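Local coordinates for SPbeta prophage-derived uncharacterized protein YonK (Bacillus subtilis, PDB 2H4O), which is of unknown function but assembles into an octamer and is encoded by a prophage carried in the bacterial chromosome, at residues E21-T26 against E30-F35. Numbering follows the deposited sequence.
Sequences EVTEQT and EYTYDF
Val22 and Tyr33 face each other as an antiparallel hydrogen-bonded pair: Tyr33 N gives a nearly straight bond to Val22 O (2.8 Å, 172° at the hydrogen), and Val22 N returns one to Tyr33 O at 2.9 Å. In the next such pair, the backbone bonds Glu24 N to Tyr31 O and Tyr31 N to Glu24 O are both weak. There Thr23 OG1, swung anti to its own amide nitrogen (chi1 169°), gives a hydrogen bond to Tyr31 O (2.9 Å) from above the carbonyl plane, a reach that suits a short hydroxyl side chain.

Among the side chains, Val22, Glu24, Tyr31 and Tyr33 share one face. Glu24 reaches out in extended form to the edge of the Tyr33 ring, its OE1 3.1 Å from Tyr33 OH; the same oxygen is hydrogen-bonded to Ser3 of a neighbouring subunit. Thr26 OG1 meets the edge of the Tyr31 ring at CE2 (3.4 Å), while the branched, apolar Val22, suited to a buried place, sets its CG2 against Phe35 CB. On the other face, Glu21 lays its carboxylate near Thr32 CG2 and offers a charge for the salt bridge with Lys60 of another subunit.

Asp34, whose short carboxylate suits an N-cap, caps helix 35-40 through Glu37 N, ending a beta hairpin; within this chain, strand 21-25 lies between strands 14-16 and 30-34 of an antiparallel sheet, and Thr32 bonds to the backbone of another subunit.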
loop_
_atom_site.group_PDB
_atom_site.type_symbol
_atom_site.label_atom_id
_atom_site.label_comp_id
_atom_site.label_asym_id
_atom_site.label_seq_id
_atom_site.Cartn_x
_atom_site.Cartn_y
_atom_site.Cartn_z
ATOM N N GLU A 21 -28.158 -8.552 5.973
ATOM C CA GLU A 21 -27.136 -9.277 6.718
ATOM C C GLU A 21 -25.975 -9.799 5.854
ATOM O O GLU A 21 -26.135 -10.181 4.703
ATOM C CB GLU A 21 -27.761 -10.463 7.447
ATOM C CG GLU A 21 -28.967 -10.104 8.297
ATOM C CD GLU A 21 -29.529 -11.298 9.048
ATOM O OE1 GLU A 21 -29.707 -12.372 8.424
ATOM O OE2 GLU A 21 -29.802 -11.155 10.263
ATOM N N VAL A 22 -24.786 -9.796 6.426
ATOM C CA VAL A 22 -23.616 -10.316 5.739
ATOM C C VAL A 22 -23.165 -11.527 6.550
ATOM O O VAL A 22 -23.043 -11.469 7.785
ATOM C CB VAL A 22 -22.441 -9.293 5.692
ATOM C CG1 VAL A 22 -21.283 -9.878 4.902
ATOM C CG2 VAL A 22 -22.915 -7.975 5.092
ATOM N N THR A 23 -22.907 -12.621 5.849
ATOM C CA THR A 23 -22.483 -13.827 6.512
ATOM C C THR A 23 -21.288 -14.525 5.843
ATOM O O THR A 23 -21.372 -14.929 4.687
ATOM C CB THR A 23 -23.694 -14.790 6.650
ATOM O OG1 THR A 23 -23.251 -16.082 7.078
ATOM C CG2 THR A 23 -24.439 -14.905 5.349
ATOM N N GLU A 24 -20.174 -14.650 6.576
ATOM C CA GLU A 24 -18.988 -15.316 6.045
ATOM C C GLU A 24 -18.816 -16.732 6.562
ATOM O O GLU A 24 -19.085 -17.027 7.712
ATOM C CB GLU A 24 -17.691 -14.520 6.329
ATOM C CG GLU A 24 -17.336 -14.303 7.796
ATOM C CD GLU A 24 -15.992 -13.592 8.002
ATOM O OE1 GLU A 24 -15.767 -12.990 9.068
ATOM O OE2 GLU A 24 -15.140 -13.634 7.111
ATOM N N GLN A 25 -18.340 -17.594 5.675
ATOM C CA GLN A 25 -18.094 -18.996 5.959
ATOM C C GLN A 25 -16.612 -19.231 6.300
ATOM O O GLN A 25 -15.807 -19.402 5.399
ATOM C CB GLN A 25 -18.491 -19.812 4.722
ATOM C CG GLN A 25 -18.269 -21.312 4.799
ATOM C CD GLN A 25 -19.199 -22.005 5.790
ATOM O OE1 GLN A 25 -20.399 -21.740 5.817
ATOM N NE2 GLN A 25 -18.645 -22.907 6.602
ATOM N N THR A 26 -16.252 -19.223 7.588
ATOM C CA THR A 26 -14.860 -19.465 8.009
ATOM C C THR A 26 -14.574 -20.953 7.920
ATOM O O THR A 26 -15.463 -21.753 7.613
ATOM C CB THR A 26 -14.576 -19.069 9.491
ATOM O OG1 THR A 26 -14.781 -17.670 9.689
ATOM C CG2 THR A 26 -13.130 -19.370 9.854
ATOM N N GLU A 30 -19.904 -20.487 10.699
ATOM C CA GLU A 30 -20.606 -19.649 9.741
ATOM C C GLU A 30 -21.205 -18.482 10.527
ATOM O O GLU A 30 -22.312 -18.578 11.051
ATOM C CB GLU A 30 -21.718 -20.425 9.045
ATOM C CG GLU A 30 -22.302 -19.707 7.847
ATOM C CD GLU A 30 -23.723 -20.136 7.511
ATOM O OE1 GLU A 30 -24.660 -19.759 8.263
ATOM O OE2 GLU A 30 -23.902 -20.847 6.502
ATOM N N TYR A 31 -20.445 -17.389 10.604
ATOM C CA TYR A 31 -20.829 -16.170 11.312
ATOM C C TYR A 31 -21.785 -15.280 10.520
ATOM O O TYR A 31 -21.702 -15.196 9.311
ATOM C CB TYR A 31 -19.577 -15.373 11.664
ATOM C CG TYR A 31 -18.579 -16.169 12.468
ATOM C CD1 TYR A 31 -18.694 -16.305 13.855
ATOM C CD2 TYR A 31 -17.552 -16.851 11.831
ATOM C CE1 TYR A 31 -17.813 -17.114 14.585
ATOM C CE2 TYR A 31 -16.662 -17.657 12.549
ATOM C CZ TYR A 31 -16.799 -17.785 13.923
ATOM O OH TYR A 31 -15.910 -18.586 14.599
ATOM N N THR A 32 -22.702 -14.623 11.217
ATOM C CA THR A 32 -23.669 -13.756 10.574
ATOM C C THR A 32 -23.682 -12.428 11.280
ATOM O O THR A 32 -23.885 -12.358 12.482
ATOM C CB THR A 32 -25.063 -14.340 10.635
ATOM O OG1 THR A 32 -25.115 -15.510 9.821
ATOM C CG2 THR A 32 -26.086 -13.331 10.168
ATOM N N TYR A 33 -23.443 -11.371 10.523
ATOM C CA TYR A 33 -23.402 -10.032 11.079
ATOM C C TYR A 33 -24.579 -9.286 10.468
ATOM O O TYR A 33 -24.943 -9.532 9.323
ATOM C CB TYR A 33 -22.079 -9.340 10.678
ATOM C CG TYR A 33 -20.819 -10.145 10.949
ATOM C CD1 TYR A 33 -20.243 -10.183 12.219
ATOM C CD2 TYR A 33 -20.228 -10.893 9.944
ATOM C CE1 TYR A 33 -19.113 -10.949 12.472
ATOM C CE2 TYR A 33 -19.105 -11.654 10.185
ATOM C CZ TYR A 33 -18.546 -11.675 11.446
ATOM O OH TYR A 33 -17.373 -12.377 11.652
ATOM N N ASP A 34 -25.199 -8.390 11.220
ATOM C CA ASP A 34 -26.297 -7.662 10.624
ATOM C C ASP A 34 -25.776 -6.298 10.246
ATOM O O ASP A 34 -25.439 -5.461 11.094
ATOM C CB ASP A 34 -27.506 -7.549 11.555
ATOM C CG ASP A 34 -27.233 -6.704 12.753
ATOM O OD1 ASP A 34 -27.926 -5.674 12.884
ATOM O OD2 ASP A 34 -26.336 -7.075 13.557
ATOM N N PHE A 35 -25.705 -6.117 8.933
ATOM C CA PHE A 35 -25.212 -4.910 8.316
ATOM C C PHE A 35 -25.981 -3.684 8.776
ATOM O O PHE A 35 -25.419 -2.581 8.822
ATOM C CB PHE A 35 -25.294 -5.083 6.810
ATOM C CG PHE A 35 -24.415 -4.171 6.066
ATOM C CD1 PHE A 35 -23.114 -3.962 6.489
ATOM C CD2 PHE A 35 -24.874 -3.519 4.929
ATOM C CE1 PHE A 35 -22.284 -3.119 5.799
ATOM C CE2 PHE A 35 -24.045 -2.668 4.226
ATOM C CZ PHE A 35 -22.742 -2.468 4.662
#